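Local atomic coordinates of hydroxynitrile lyase (Passiflora edulis, PDB entry 5Y02), a protein that probably acts as a lyase that cleaves and forms cyanohydrins such as (R)-mandelonitrile, working as a homodimer with a dimeric alpha/beta barrel fold. Residues 29-34 against 39-44; 90-93 against 97-100. All coordinates share one frame; numbering follows the deposited sequence. Where two conformers were deposited one is given.

Contact 1: 29-34 against 39-44. With MXN ((2R)-hydroxy(phenyl)ethanenitrile), chain M.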
# COMPACT_ATOMS: atom_id res chain seq x y z
N ALA A 29 -0.02 -11.65 13.89
CA ALA A 29 -1.27 -12.25 14.39
C ALA A 29 -2.04 -11.29 15.29
O ALA A 29 -3.26 -11.20 15.18
CB ALA A 29 -1.00 -13.56 15.11
N ASP A 30 -1.32 -10.57 16.16
CA ASP A 30 -1.92 -9.56 17.04
C ASP A 30 -2.57 -8.44 16.23
O ASP A 30 -3.63 -7.95 16.57
CB ASP A 30 -0.86 -8.95 17.99
CG ASP A 30 -0.34 -9.94 19.05
OD1 ASP A 30 -0.88 -11.05 19.18
OD2 ASP A 30 0.63 -9.60 19.76
N TYR A 31 -1.91 -8.05 15.14
CA TYR A 31 -2.42 -7.01 14.26
C TYR A 31 -3.76 -7.46 13.63
O TYR A 31 -4.75 -6.75 13.75
CB TYR A 31 -1.40 -6.73 13.16
CG TYR A 31 -1.59 -5.48 12.33
CD1 TYR A 31 -2.70 -4.64 12.44
CD2 TYR A 31 -0.62 -5.16 11.38
CE1 TYR A 31 -2.83 -3.52 11.63
CE2 TYR A 31 -0.75 -4.05 10.58
CZ TYR A 31 -1.85 -3.24 10.70
OH TYR A 31 -1.95 -2.12 9.90
N GLY A 32 -3.76 -8.62 13.02
CA GLY A 32 -4.98 -9.18 12.39
C GLY A 32 -6.14 -9.33 13.36
O GLY A 32 -7.28 -9.02 13.02
N ASN A 33 -5.83 -9.74 14.58
CA ASN A 33 -6.83 -9.92 15.64
C ASN A 33 -7.54 -8.62 16.09
O ASN A 33 -8.65 -8.67 16.66
CB ASN A 33 -6.19 -10.61 16.84
CG ASN A 33 -7.20 -11.06 17.87
OD1 ASN A 33 -8.18 -11.72 17.53
ND2 ASN A 33 -7.00 -10.68 19.11
N LEU A 34 -6.95 -7.45 15.81
CA LEU A 34 -7.63 -6.19 16.07
C LEU A 34 -8.98 -6.08 15.38
O LEU A 34 -9.85 -5.40 15.91
CB LEU A 34 -6.78 -4.97 15.70
CG LEU A 34 -5.61 -4.63 16.62
CD1 LEU A 34 -4.79 -3.47 16.03
CD2 LEU A 34 -6.07 -4.27 18.01
N PRO A 39 -14.94 -3.41 15.51
CA PRO A 39 -15.75 -3.32 14.29
C PRO A 39 -15.14 -2.39 13.21
O PRO A 39 -15.36 -2.62 12.03
CB PRO A 39 -17.10 -2.79 14.80
CG PRO A 39 -16.84 -2.24 16.16
CD PRO A 39 -15.71 -3.06 16.71
N GLU A 40 -14.37 -1.37 13.62
CA GLU A 40 -13.94 -0.33 12.67
C GLU A 40 -12.98 -0.83 11.57
O GLU A 40 -13.13 -0.45 10.41
CB GLU A 40 -13.29 0.85 13.39
CG GLU A 40 -14.23 1.64 14.31
CD GLU A 40 -14.14 1.23 15.78
OE1 GLU A 40 -13.62 0.13 16.08
OE2 GLU A 40 -14.61 2.01 16.64
N MET A 41 -12.01 -1.67 11.94
CA MET A 41 -11.02 -2.15 10.96
C MET A 41 -11.59 -3.31 10.15
O MET A 41 -11.87 -4.37 10.71
CB MET A 41 -9.72 -2.59 11.64
CG MET A 41 -8.64 -2.96 10.61
SD MET A 41 -6.96 -3.13 11.24
CE MET A 41 -7.04 -4.81 11.84
N LYS A 42 -11.75 -3.12 8.85
CA LYS A 42 -12.27 -4.16 7.97
C LYS A 42 -11.31 -4.57 6.86
O LYS A 42 -10.37 -3.83 6.52
CB LYS A 42 -13.56 -3.70 7.27
CG LYS A 42 -14.66 -3.21 8.19
CD LYS A 42 -15.18 -4.28 9.13
CE LYS A 42 -16.60 -3.94 9.60
NZ LYS A 42 -16.86 -2.49 9.86
N GLU A 43 -11.58 -5.76 6.32
CA GLU A 43 -10.90 -6.29 5.15
C GLU A 43 -9.37 -6.31 5.32
O GLU A 43 -8.63 -6.04 4.38
CB GLU A 43 -11.34 -5.50 3.90
CG GLU A 43 -12.86 -5.50 3.65
CD GLU A 43 -13.43 -6.88 3.31
OE1 GLU A 43 -12.67 -7.80 2.95
OE2 GLU A 43 -14.67 -7.04 3.38
N TRP A 44 -8.91 -6.63 6.51
CA TRP A 44 -7.47 -6.65 6.76
C TRP A 44 -6.83 -7.80 5.98
O TRP A 44 -7.36 -8.94 5.95
CB TRP A 44 -7.18 -6.72 8.26
CG TRP A 44 -5.72 -6.73 8.65
CD1 TRP A 44 -4.90 -5.64 8.83
CD2 TRP A 44 -4.92 -7.88 8.91
NE1 TRP A 44 -3.64 -6.06 9.20
CE2 TRP A 44 -3.63 -7.43 9.26
CE3 TRP A 44 -5.18 -9.26 8.90
CZ2 TRP A 44 -2.60 -8.30 9.60
CZ3 TRP A 44 -4.16 -10.12 9.24
CH2 TRP A 44 -2.88 -9.64 9.57
C1 MXN M . -1.58 0.22 13.48
C2 MXN M . -0.59 0.52 14.41
C3 MXN M . -0.89 0.63 15.77
C4 MXN M . -2.20 0.42 16.19
C5 MXN M . -3.20 0.14 15.27
C6 MXN M . -2.90 0.03 13.91
C7 MXN M . -1.20 0.16 12.04
C8 MXN M . -0.70 1.51 11.70
N9 MXN M . -0.31 2.58 11.45
O10 MXN M . -2.34 -0.16 11.22

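Contact 2: 90-93 against 97-100. With MXN ((2R)-hydroxy(phenyl)ethanenitrile), chain M.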
# COMPACT_ATOMS: atom_id res chain seq x y z
N GLU A 90 3.75 -2.65 20.97
CA GLU A 90 4.59 -3.69 20.40
C GLU A 90 4.92 -3.45 18.94
O GLU A 90 6.02 -3.77 18.53
CB GLU A 90 4.04 -5.08 20.67
CG GLU A 90 2.83 -5.53 19.89
CD GLU A 90 2.65 -7.05 19.91
OE1 GLU A 90 3.28 -7.78 20.71
OE2 GLU A 90 1.86 -7.53 19.10
N PHE A 91 4.01 -2.87 18.16
CA PHE A 91 4.23 -2.76 16.73
C PHE A 91 5.28 -1.73 16.33
O PHE A 91 6.21 -2.06 15.61
CB PHE A 91 2.92 -2.48 16.01
CG PHE A 91 3.05 -2.49 14.52
CD1 PHE A 91 3.35 -3.67 13.85
CD2 PHE A 91 2.90 -1.31 13.79
CE1 PHE A 91 3.49 -3.69 12.47
CE2 PHE A 91 3.03 -1.32 12.41
CZ PHE A 91 3.32 -2.50 11.75
N PHE A 92 5.14 -0.48 16.77
CA PHE A 92 6.04 0.59 16.31
C PHE A 92 7.50 0.36 16.73
O PHE A 92 8.39 0.54 15.90
CB PHE A 92 5.52 1.98 16.71
CG PHE A 92 4.22 2.35 16.01
CD1 PHE A 92 4.14 2.36 14.63
CD2 PHE A 92 3.10 2.70 16.74
CE1 PHE A 92 2.96 2.66 13.98
CE2 PHE A 92 1.91 3.04 16.10
CZ PHE A 92 1.84 3.01 14.71
N PRO A 93 7.74 -0.08 17.98
CA PRO A 93 9.13 -0.38 18.37
C PRO A 93 9.75 -1.57 17.63
O PRO A 93 10.99 -1.65 17.52
CB PRO A 93 9.04 -0.62 19.88
CG PRO A 93 7.81 0.14 20.29
CD PRO A 93 6.85 -0.13 19.15
N LYS A 97 11.80 0.25 9.93
CA LYS A 97 11.16 1.40 9.34
C LYS A 97 9.71 1.14 8.96
O LYS A 97 9.25 0.01 8.98
CB LYS A 97 11.96 1.92 8.16
CG LYS A 97 12.24 0.90 7.09
CD LYS A 97 13.17 1.52 6.07
CE LYS A 97 13.21 0.75 4.77
NZ LYS A 97 13.74 1.65 3.71
N ILE A 98 9.01 2.22 8.65
CA ILE A 98 7.57 2.13 8.39
C ILE A 98 7.15 3.31 7.53
O ILE A 98 7.70 4.40 7.64
CB ILE A 98 6.78 2.08 9.72
CG1 ILE A 98 5.28 1.83 9.44
CG2 ILE A 98 6.98 3.35 10.54
CD1 ILE A 98 4.46 1.65 10.69
N VAL A 99 6.20 3.07 6.63
CA VAL A 99 5.49 4.14 5.95
C VAL A 99 4.01 3.76 5.92
O VAL A 99 3.67 2.59 5.69
CB VAL A 99 6.04 4.43 4.54
CG1 VAL A 99 6.04 3.19 3.67
CG2 VAL A 99 5.28 5.56 3.87
N VAL A 100 3.15 4.74 6.18
CA VAL A 100 1.70 4.54 6.25
C VAL A 100 1.01 5.63 5.44
O VAL A 100 1.28 6.80 5.63
CB VAL A 100 1.19 4.59 7.71
CG1 VAL A 100 -0.27 4.18 7.77
CG2 VAL A 100 2.02 3.67 8.61
C1 MXN M . -1.58 0.22 13.48
C2 MXN M . -0.59 0.52 14.41
C3 MXN M . -0.89 0.63 15.77
C4 MXN M . -2.20 0.42 16.19
C5 MXN M . -3.20 0.14 15.27
C6 MXN M . -2.90 0.03 13.91
C7 MXN M . -1.20 0.16 12.04
C8 MXN M . -0.70 1.51 11.70
N9 MXN M . -0.31 2.58 11.45
O10 MXN M . -2.34 -0.16 11.22

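Contact 1: 29-34 against 39-44
The indole of Trp44 lies flat against the helix at Gly32, and the same ring system turns its pyrrole edge into the phenol ring of Tyr31. Over the six-membered ring sits Gly32 CA, a CH-pi contact 3.4 Å from the centroid and 10° off the ring normal. A beta carbon at this position would run into Trp44 CZ3, so the absence of a side chain is what lets the indole come so close to the backbone. At the other end of the indole, Trp44 NE1 stands 3.4 Å above the plane of the Tyr31 ring, near its centre. This is an edge-to-face pair, with planes at 57° and 4.5 Å between the centroids of the Tyr31 ring and the Trp44 five-membered ring.

Met41 fills in alongside. Its chain runs extended to the sulfur and then bends, which carries CE to 3.6 Å from Tyr31 O and to 3.9 Å from Leu34 CB. Met41 SD meets Tyr31 CE1 at 4.2 Å, an oblique Met-aromatic contact.

With CG anti to the backbone N (chi1 -166°), the Tyr31 ring reaches into the ligand pocket, where its hydroxyl makes a very short hydrogen bond, 2.4 Å from Tyr31 OH to O10 of (R)-mandelonitrile. Trp44 over one face and Met41 obliquely beside it probably act as a second shell that helps to position this phenol. The ligand is also hydrogen-bonded to His9 NE2.

The contact closes the turn between helix 21-37 and strand 44-48. Phe87 and Phe91 of helix 82-91 and Tyr65 of strand 63-69 also meet the Tyr31 ring, while Leu34 and Met41 both touch Phe78 of helix 72-79.

Contact 2: 90-93 against 97-100
Ile98, which follows Lys97 in the strand and faces the end of helix 82-91, carries this contact through a single methyl, CD1, which touches two phenylalanines at once. The side chain of Ile98 is fully extended, CG1 anti to the backbone N (chi1 -174°) and CD1 continuing outward (chi2 175°), and this reach brings the methyl across to the aromatic rings. Ile98 CD1 comes obliquely to Phe91 CE2 at 3.7 Å, and it meets the Phe92 ring in its plane, at the edge, 3.8 Å from CE1. The contact is small and wholly apolar, burying 97 Å² in all.

Val99 points to the other surface of the sheet, onto Phe12. Its strand, 95-104, runs antiparallel beside strand 7-15 in the four-stranded sheet of a stress-responsive A/B barrel domain, the dimeric alpha/beta barrel fold; along its other side lies the second subunit, with Val99 packing on Ala58 of that chain.

Val100 turns back to the ligand side, where its CG2 lies 3.8 Å from N9, the nitrile nitrogen of (R)-mandelonitrile. The two phenylalanines lie against the phenyl group: Phe92 CZ is 3.5 Å from ligand C2, and Phe91 CD2 approaches that same C2 at 4.0 Å. A serine in place of Phe92 is likely to open a gap beside the ligand phenyl and leave Ile98 CD1 without one of its two aromatic neighbours. Arg57 of the second subunit adds a cation-pi contact to the Phe92 ring, and Phe91 meets Phe87 of its own helix and Ile27 of helix 21-37.

Overall arrangement
Contact 1 closes before contact 2 opens, and their centres lie 16 Å apart on opposite sides of the chain's centre. Contact 1 leads into strand 44-48 and contact 2 lies on strand 95-104, the outermost strands of the sheet within this chain, so each joins a helix to one margin; the 95-104 edge meets the second subunit. Between them sits (R)-mandelonitrile: Tyr31 of 29-34 bonds its hydroxyl, while 90-93 and 97-100 meet its phenyl and nitrile. Helices 21-37 and 82-91 pack side by side and bring the contacts together at Asp30 and Glu90, whose OD2 and OE2 are 2.5 Å apart, consistent with a proton shared between the carboxylates. Both contacts reach the second subunit.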